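Local coordinates for protein MaoC-like dehydratase (PDB 3KH8) that probably catalyses the reversible hydration of enoyl-CoA thioesters, as a MaoC-like dehydratase (lyase) of the hot dog fold, at residues C90-G95 and T163-E168; Q219-R224 and L232-E237. All coordinates share one frame; numbering follows the deposited sequence.

Contact 1: residues C90-G95 and T163-E168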
ATOM      1  N   CYS A  90     -10.431   6.470  -8.340  1.00 15.53           N
ATOM      2  CA  CYS A  90      -9.056   6.911  -8.123  1.00 16.03           C
ATOM      3  C   CYS A  90      -8.403   7.466  -9.381  1.00 15.95           C
ATOM      4  O   CYS A  90      -7.463   8.248  -9.292  1.00 16.12           O
ATOM      5  CB  CYS A  90      -8.208   5.757  -7.574  1.00 15.94           C
ATOM      6  SG  CYS A  90      -8.665   5.294  -5.905  1.00 17.59           S
ATOM      7  N   LEU A  91      -8.904   7.059 -10.545  1.00 16.24           N
ATOM      8  CA  LEU A  91      -8.253   7.380 -11.826  1.00 16.75           C
ATOM      9  C   LEU A  91      -8.153   8.878 -12.170  1.00 16.93           C
ATOM     10  O   LEU A  91      -7.139   9.301 -12.737  1.00 16.86           O
ATOM     11  CB  LEU A  91      -8.861   6.568 -12.978  1.00 16.69           C
ATOM     12  CG  LEU A  91      -8.665   5.047 -12.922  1.00 17.16           C
ATOM     13  CD1 LEU A  91      -9.549   4.345 -13.942  1.00 17.32           C
ATOM     14  CD2 LEU A  91      -7.192   4.647 -13.109  1.00 17.29           C
ATOM     15  N   PRO A  92      -9.181   9.685 -11.822  1.00 17.24           N
ATOM     16  CA  PRO A  92      -9.041  11.134 -12.010  1.00 17.53           C
ATOM     17  C   PRO A  92      -7.946  11.774 -11.151  1.00 17.89           C
ATOM     18  O   PRO A  92      -7.430  12.829 -11.513  1.00 17.84           O
ATOM     19  CB  PRO A  92     -10.416  11.677 -11.599  1.00 17.47           C
ATOM     20  CG  PRO A  92     -11.341  10.545 -11.807  1.00 17.41           C
ATOM     21  CD  PRO A  92     -10.556   9.334 -11.414  1.00 17.24           C
ATOM     22  N   PHE A  93      -7.603  11.151 -10.025  1.00 17.98           N
ATOM     23  CA  PHE A  93      -6.478  11.611  -9.209  1.00 18.41           C
ATOM     24  C   PHE A  93      -5.152  11.150  -9.827  1.00 18.60           C
ATOM     25  O   PHE A  93      -4.195  11.922  -9.947  1.00 18.53           O
ATOM     26  CB  PHE A  93      -6.569  11.059  -7.783  1.00 18.39           C
ATOM     27  CG  PHE A  93      -7.757  11.554  -7.001  1.00 19.13           C
ATOM     28  CD1 PHE A  93      -7.651  12.684  -6.194  1.00 19.62           C
ATOM     29  CD2 PHE A  93      -8.971  10.872  -7.046  1.00 19.67           C
ATOM     30  CE1 PHE A  93      -8.745  13.140  -5.456  1.00 20.09           C
ATOM     31  CE2 PHE A  93     -10.076  11.323  -6.311  1.00 20.06           C
ATOM     32  CZ  PHE A  93      -9.960  12.459  -5.518  1.00 19.82           C
ATOM     33  N   LYS A  94      -5.117   9.879 -10.209  1.00 18.83           N
ATOM     34  CA  LYS A  94      -3.890   9.201 -10.624  1.00 19.33           C
ATOM     35  C   LYS A  94      -3.401   9.617 -12.013  1.00 19.46           C
ATOM     36  O   LYS A  94      -2.191   9.764 -12.237  1.00 19.19           O
ATOM     37  CB  LYS A  94      -4.108   7.686 -10.583  1.00 19.40           C
ATOM     38  CG  LYS A  94      -2.832   6.867 -10.649  1.00 20.30           C
ATOM     39  CD  LYS A  94      -3.137   5.420 -10.960  1.00 20.18           C
ATOM     40  CE  LYS A  94      -1.866   4.603 -10.993  1.00 19.88           C
ATOM     41  NZ  LYS A  94      -1.136   4.764 -12.280  1.00 18.62           N
ATOM     42  N   GLY A  95      -4.341   9.802 -12.938  1.00 19.51           N
ATOM     43  CA  GLY A  95      -4.009   9.976 -14.350  1.00 19.87           C
ATOM     44  C   GLY A  95      -3.111   8.835 -14.804  1.00 20.01           C
ATOM     45  O   GLY A  95      -3.442   7.664 -14.619  1.00 20.14           O
ATOM     46  N   THR A 163     -19.585  17.188 -11.218  1.00 25.48           N
ATOM     47  CA  THR A 163     -18.587  16.943 -12.262  1.00 24.72           C
ATOM     48  C   THR A 163     -18.631  15.479 -12.692  1.00 24.49           C
ATOM     49  O   THR A 163     -18.407  14.568 -11.884  1.00 23.96           O
ATOM     50  CB  THR A 163     -17.158  17.322 -11.796  1.00 24.85           C
ATOM     51  OG1 THR A 163     -17.117  18.712 -11.456  1.00 24.89           O
ATOM     52  CG2 THR A 163     -16.124  17.044 -12.889  1.00 24.51           C
ATOM     53  N   GLN A 164     -18.931  15.269 -13.971  1.00 23.93           N
ATOM     54  CA  GLN A 164     -19.030  13.943 -14.546  1.00 23.71           C
ATOM     55  C   GLN A 164     -17.713  13.531 -15.195  1.00 23.46           C
ATOM     56  O   GLN A 164     -17.049  14.339 -15.840  1.00 23.01           O
ATOM     57  CB  GLN A 164     -20.157  13.909 -15.579  1.00 23.90           C
ATOM     58  CG  GLN A 164     -20.345  12.575 -16.285  1.00 24.87           C
ATOM     59  CD  GLN A 164     -21.490  12.610 -17.280  1.00 27.05           C
ATOM     60  OE1 GLN A 164     -22.636  12.852 -16.912  1.00 27.92           O
ATOM     61  NE2 GLN A 164     -21.182  12.369 -18.551  1.00 28.54           N
ATOM     62  N   THR A 165     -17.351  12.266 -15.010  1.00 23.08           N
ATOM     63  CA  THR A 165     -16.196  11.682 -15.680  1.00 23.10           C
ATOM     64  C   THR A 165     -16.621  10.391 -16.361  1.00 23.21           C
ATOM     65  O   THR A 165     -17.174   9.495 -15.724  1.00 22.94           O
ATOM     66  CB  THR A 165     -15.037  11.408 -14.696  1.00 22.75           C
ATOM     67  OG1 THR A 165     -14.639  12.634 -14.079  1.00 22.43           O
ATOM     68  CG2 THR A 165     -13.835  10.804 -15.423  1.00 23.27           C
ATOM     69  N   GLN A 166     -16.373  10.313 -17.663  1.00 23.52           N
ATOM     70  CA  GLN A 166     -16.622   9.097 -18.418  1.00 24.11           C
ATOM     71  C   GLN A 166     -15.297   8.455 -18.821  1.00 24.23           C
ATOM     72  O   GLN A 166     -14.448   9.105 -19.435  1.00 23.88           O
ATOM     73  CB  GLN A 166     -17.475   9.398 -19.654  1.00 24.42           C
ATOM     74  CG  GLN A 166     -18.935   9.705 -19.345  1.00 25.78           C
ATOM     75  CD  GLN A 166     -19.722  10.104 -20.579  1.00 27.85           C
ATOM     76  OE1 GLN A 166     -19.600  11.226 -21.074  1.00 29.12           O
ATOM     77  NE2 GLN A 166     -20.537   9.184 -21.082  1.00 28.23           N
ATOM     78  N   PHE A 167     -15.119   7.189 -18.451  1.00 24.52           N
ATOM     79  CA  PHE A 167     -13.953   6.419 -18.873  1.00 24.85           C
ATOM     80  C   PHE A 167     -14.321   5.415 -19.949  1.00 25.47           C
ATOM     81  O   PHE A 167     -15.360   4.751 -19.873  1.00 25.20           O
ATOM     82  CB  PHE A 167     -13.287   5.703 -17.695  1.00 24.44           C
ATOM     83  CG  PHE A 167     -12.521   6.616 -16.786  1.00 24.00           C
ATOM     84  CD1 PHE A 167     -11.360   7.252 -17.231  1.00 22.95           C
ATOM     85  CD2 PHE A 167     -12.959   6.845 -15.485  1.00 22.82           C
ATOM     86  CE1 PHE A 167     -10.652   8.100 -16.396  1.00 22.61           C
ATOM     87  CE2 PHE A 167     -12.253   7.689 -14.639  1.00 22.66           C
ATOM     88  CZ  PHE A 167     -11.098   8.321 -15.095  1.00 23.19           C
ATOM     89  N   GLU A 168     -13.451   5.316 -20.948  1.00 26.40           N
ATOM     90  CA  GLU A 168     -13.645   4.429 -22.086  1.00 27.58           C
ATOM     91  C   GLU A 168     -12.302   3.934 -22.621  1.00 28.12           C
ATOM     92  O   GLU A 168     -11.268   4.568 -22.408  1.00 27.87           O
ATOM     93  CB  GLU A 168     -14.415   5.158 -23.197  1.00 27.66           C
ATOM     94  CG  GLU A 168     -13.803   6.507 -23.592  1.00 28.91           C
ATOM     95  CD  GLU A 168     -14.581   7.235 -24.674  1.00 30.52           C
ATOM     96  OE1 GLU A 168     -15.819   7.072 -24.757  1.00 31.67           O
ATOM     97  OE2 GLU A 168     -13.950   7.986 -25.439  1.00 31.62           O
TER

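Contact 2: residues Q219-R224 and L232-E237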
ATOM      1  N   GLN A 219      -4.724   4.075   8.281  1.00 14.95           N
ATOM      2  CA  GLN A 219      -5.435   3.713   7.052  1.00 14.57           C
ATOM      3  C   GLN A 219      -5.277   4.751   5.941  1.00 14.04           C
ATOM      4  O   GLN A 219      -5.117   4.385   4.776  1.00 13.73           O
ATOM      5  CB  GLN A 219      -6.922   3.459   7.338  1.00 14.90           C
ATOM      6  CG  GLN A 219      -7.675   2.756   6.212  1.00 15.80           C
ATOM      7  CD  GLN A 219      -7.469   1.250   6.207  1.00 18.31           C
ATOM      8  OE1 GLN A 219      -7.191   0.654   5.162  1.00 20.13           O
ATOM      9  NE2 GLN A 219      -7.607   0.625   7.370  1.00 16.70           N
ATOM     10  N   ALA A 220      -5.319   6.038   6.296  1.00 13.48           N
ATOM     11  CA  ALA A 220      -5.163   7.107   5.304  1.00 13.08           C
ATOM     12  C   ALA A 220      -3.759   7.147   4.703  1.00 12.75           C
ATOM     13  O   ALA A 220      -3.590   7.541   3.548  1.00 12.35           O
ATOM     14  CB  ALA A 220      -5.525   8.466   5.902  1.00 13.12           C
ATOM     15  N   GLN A 221      -2.761   6.739   5.486  1.00 12.65           N
ATOM     16  CA  GLN A 221      -1.368   6.691   5.013  1.00 12.67           C
ATOM     17  C   GLN A 221      -1.203   5.672   3.892  1.00 12.64           C
ATOM     18  O   GLN A 221      -0.349   5.835   3.012  1.00 12.63           O
ATOM     19  CB  GLN A 221      -0.405   6.354   6.155  1.00 12.91           C
ATOM     20  CG  GLN A 221      -0.403   7.341   7.326  1.00 13.11           C
ATOM     21  CD  GLN A 221       0.731   7.072   8.304  1.00 14.07           C
ATOM     22  OE1 GLN A 221       1.364   6.019   8.257  1.00 13.63           O
ATOM     23  NE2 GLN A 221       0.992   8.026   9.194  1.00 13.52           N
ATOM     24  N   VAL A 222      -2.023   4.621   3.931  1.00 12.40           N
ATOM     25  CA  VAL A 222      -1.995   3.582   2.900  1.00 12.47           C
ATOM     26  C   VAL A 222      -2.941   3.944   1.756  1.00 12.00           C
ATOM     27  O   VAL A 222      -2.567   3.852   0.584  1.00 11.95           O
ATOM     28  CB  VAL A 222      -2.356   2.177   3.475  1.00 12.35           C
ATOM     29  CG1 VAL A 222      -2.175   1.091   2.410  1.00 12.86           C
ATOM     30  CG2 VAL A 222      -1.493   1.859   4.686  1.00 13.65           C
ATOM     31  N   TYR A 223      -4.157   4.369   2.095  1.00 11.60           N
ATOM     32  CA  TYR A 223      -5.156   4.702   1.070  1.00 11.11           C
ATOM     33  C   TYR A 223      -4.704   5.818   0.119  1.00 11.00           C
ATOM     34  O   TYR A 223      -4.984   5.761  -1.080  1.00 10.70           O
ATOM     35  CB  TYR A 223      -6.531   5.032   1.678  1.00 10.98           C
ATOM     36  CG  TYR A 223      -7.543   5.343   0.601  1.00 10.66           C
ATOM     37  CD1 TYR A 223      -8.165   4.320  -0.111  1.00  9.61           C
ATOM     38  CD2 TYR A 223      -7.835   6.661   0.252  1.00 10.11           C
ATOM     39  CE1 TYR A 223      -9.068   4.601  -1.127  1.00 11.15           C
ATOM     40  CE2 TYR A 223      -8.736   6.952  -0.772  1.00 11.33           C
ATOM     41  CZ  TYR A 223      -9.349   5.917  -1.449  1.00 10.57           C
ATOM     42  OH  TYR A 223     -10.234   6.188  -2.453  1.00 13.32           O
ATOM     43  N   ARG A 224      -4.000   6.819   0.643  1.00 11.22           N
ATOM     44  CA  ARG A 224      -3.545   7.955  -0.180  1.00 11.44           C
ATOM     45  C   ARG A 224      -2.646   7.545  -1.357  1.00 11.47           C
ATOM     46  O   ARG A 224      -2.512   8.285  -2.341  1.00 11.36           O
ATOM     47  CB  ARG A 224      -2.865   9.028   0.678  1.00 11.42           C
ATOM     48  CG  ARG A 224      -1.544   8.628   1.334  1.00 11.93           C
ATOM     49  CD  ARG A 224      -1.212   9.575   2.491  1.00 12.68           C
ATOM     50  NE  ARG A 224      -0.978  10.950   2.036  1.00 12.56           N
ATOM     51  CZ  ARG A 224       0.184  11.403   1.571  1.00 12.86           C
ATOM     52  NH1 ARG A 224       1.240  10.596   1.503  1.00 11.51           N
ATOM     53  NH2 ARG A 224       0.296  12.672   1.182  1.00 11.89           N
ATOM     54  N   LEU A 232      -4.768  17.073   4.142  1.00 19.32           N
ATOM     55  CA  LEU A 232      -5.870  16.973   5.101  1.00 20.17           C
ATOM     56  C   LEU A 232      -5.932  15.594   5.770  1.00 20.43           C
ATOM     57  O   LEU A 232      -6.316  15.477   6.936  1.00 20.65           O
ATOM     58  CB  LEU A 232      -7.205  17.299   4.405  1.00 20.33           C
ATOM     59  CG  LEU A 232      -8.522  17.244   5.197  1.00 21.43           C
ATOM     60  CD1 LEU A 232      -8.545  18.260   6.332  1.00 21.95           C
ATOM     61  CD2 LEU A 232      -9.725  17.433   4.281  1.00 21.82           C
ATOM     62  N   HIS A 233      -5.528  14.558   5.041  1.00 20.45           N
ATOM     63  CA  HIS A 233      -5.658  13.185   5.530  1.00 20.86           C
ATOM     64  C   HIS A 233      -4.417  12.632   6.240  1.00 21.50           C
ATOM     65  O   HIS A 233      -4.411  11.478   6.682  1.00 21.22           O
ATOM     66  CB  HIS A 233      -6.096  12.261   4.387  1.00 20.45           C
ATOM     67  CG  HIS A 233      -7.288  12.767   3.636  1.00 20.08           C
ATOM     68  ND1 HIS A 233      -8.523  12.929   4.227  1.00 19.12           N
ATOM     69  CD2 HIS A 233      -7.431  13.171   2.352  1.00 19.68           C
ATOM     70  CE1 HIS A 233      -9.378  13.397   3.336  1.00 19.07           C
ATOM     71  NE2 HIS A 233      -8.741  13.552   2.190  1.00 19.92           N
ATOM     72  N   ILE A 234      -3.380  13.454   6.380  1.00 22.40           N
ATOM     73  CA  ILE A 234      -2.125  12.972   6.960  1.00 23.60           C
ATOM     74  C   ILE A 234      -1.412  13.960   7.905  1.00 24.78           C
ATOM     75  O   ILE A 234      -0.860  13.547   8.926  1.00 24.86           O
ATOM     76  CB  ILE A 234      -1.173  12.404   5.854  1.00 23.42           C
ATOM     77  CG1 ILE A 234       0.041  11.702   6.478  1.00 23.64           C
ATOM     78  CG2 ILE A 234      -0.789  13.489   4.844  1.00 23.22           C
ATOM     79  CD1 ILE A 234       0.715  10.693   5.571  1.00 22.61           C
ATOM     80  N   ASP A 235      -1.431  15.248   7.565  1.00 26.08           N
ATOM     81  CA  ASP A 235      -0.740  16.275   8.347  1.00 27.50           C
ATOM     82  C   ASP A 235      -1.660  16.803   9.449  1.00 28.57           C
ATOM     83  O   ASP A 235      -2.636  17.497   9.156  1.00 28.35           O
ATOM     84  CB  ASP A 235      -0.278  17.419   7.430  1.00 27.49           C
ATOM     85  CG  ASP A 235       0.630  18.433   8.135  1.00 27.99           C
ATOM     86  OD1 ASP A 235       0.729  18.442   9.382  1.00 29.02           O
ATOM     87  OD2 ASP A 235       1.256  19.242   7.422  1.00 28.28           O
ATOM     88  N   PRO A 236      -1.347  16.477  10.721  1.00 29.81           N
ATOM     89  CA  PRO A 236      -2.182  16.893  11.854  1.00 30.86           C
ATOM     90  C   PRO A 236      -2.316  18.411  11.961  1.00 32.00           C
ATOM     91  O   PRO A 236      -3.365  18.903  12.381  1.00 32.33           O
ATOM     92  CB  PRO A 236      -1.434  16.343  13.075  1.00 30.77           C
ATOM     93  CG  PRO A 236      -0.536  15.288  12.544  1.00 30.52           C
ATOM     94  CD  PRO A 236      -0.153  15.739  11.170  1.00 29.91           C
ATOM     95  N   GLU A 237      -1.269  19.137  11.573  1.00 33.22           N
ATOM     96  CA  GLU A 237      -1.277  20.603  11.621  1.00 34.35           C
ATOM     97  C   GLU A 237      -2.247  21.215  10.612  1.00 34.70           C
ATOM     98  O   GLU A 237      -2.920  22.198  10.919  1.00 34.70           O
ATOM     99  CB  GLU A 237       0.136  21.170  11.436  1.00 34.58           C
ATOM    100  CG  GLU A 237       1.077  20.906  12.613  1.00 36.05           C
ATOM    101  CD  GLU A 237       0.519  21.399  13.944  1.00 38.19           C
ATOM    102  OE1 GLU A 237       0.276  22.620  14.084  1.00 38.93           O
ATOM    103  OE2 GLU A 237       0.324  20.560  14.853  1.00 39.11           O
TER

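Contact 1: residues C90-G95 and T163-E168
The Phe167 ring lies between Leu91 of the short helix 91-94 and Thr165 of its own strand. Leu91 CD1 sits over the centre of one face, 4.3 Å above the Phe167 ring plane. Thr165 CG2 covers the opposite face, offset toward the rim and 3.5 Å from the Phe167 ring plane. Pro92 closes the edge: Pro92 CD lies in the ring plane, 3.9 Å from Phe167 CZ.

This is helix-on-sheet packing within a hot dog domain, in the half of the chain that matches the MFE-2 hydratase 2 N-terminal domain. Strand 158-169 presents Thr165 and Phe167, two residues apart, on the same side toward the helix. Phe167 CG is anti to the carbonyl carbon (chi1 -74°), which carries the ring across the gap with CZ leading. Phe167 CZ comes to 3.5 Å from Leu91 CB. Leu91 CB lies on the same side as CD1, near CZ, so the leucine runs along that face. The Pro92 and Phe167 side chains cross obliquely. Pro92 CG also comes within 4.4 Å of Thr165 CG2, a looser contact.

The touching residues are all buried, and the side-chain contacts are apolar. Tyr50 of strand 48-54 and Leu177 of strand 172-184 extend the cluster: both touch Pro92 and Phe167. The helix is fastened elsewhere. Lys94 NZ bonds to the carbonyl oxygens of Thr53 and Ser97, and Gly95 makes a backbone bond with Thr53.

Within the helix, Cys90 O accepts from both Phe93 N and Lys94 N. Gly95 then leaves the helix with positive phi (52°), a backbone shape that suits glycine. Gly95 N still donates to Leu91 O at 2.8 Å, which ties the helix end back to the leucine over the Phe167 ring.

Contact 2: residues Q219-R224 and L232-E237
Ile234 packs against the chain and guanidinium of Arg224, between the helix 219-223 and the turn that runs into helix 236-241. Both segments contribute to what looks like the hydratase 2 motif, with His233 probably its histidine. Ile234 CG2 lies over one face of the guanidinium, 3.8 Å from Arg224 NE. Ile234 CD1 reaches Arg224 CD at the same distance and also touches Gln221 CG. Ile234 CG1 is anti to the backbone N (chi1 -171°); with the chain extended beyond it, CD1 reaches both.

Packing is closest at Ala220, where Ala220 CB is 3.3 Å from His233 O. The His233 ring points elsewhere: ND1 donates to Ile248 O, and the ring stacks on His250.

The polar ends also meet the second subunit. There Glu76 forms a salt bridge with Arg224 NH2, which also bonds Tyr229 O of its own chain, and Ser69 O accepts from Gln221 NE2. Tyr75 of that subunit packs on Ile234 and Asp235.

Beyond Ile234 the chain turns away from helix 219-223, and Glu237 is exposed to solvent. Asp235 is the N-cap of helix 236-241. Asp235 OD1 accepts from Glu237 N at 3.0 Å, from above the carboxylate plane.

Both segments of contact 1 precede those of contact 2 in the chain. They lie in different halves of the chain, the hydratase 2 N-terminal domain and the MaoC-like domain, consistent with a double hot dog fold. The centres of contact 1 and contact 2 are about 22 Å apart. Both halves share one antiparallel sheet, joined where strand 123-132 pairs with strand 274-281. The two contacts still touch: Cys90 SG packs 3.9 Å from Tyr223 OH. Cys90 touches Ser226, and Phe93 touches Asp228; both partners lie between the segments of contact 2. Residues 90-93 thus pack against the probable hydratase 2 motif of the other half.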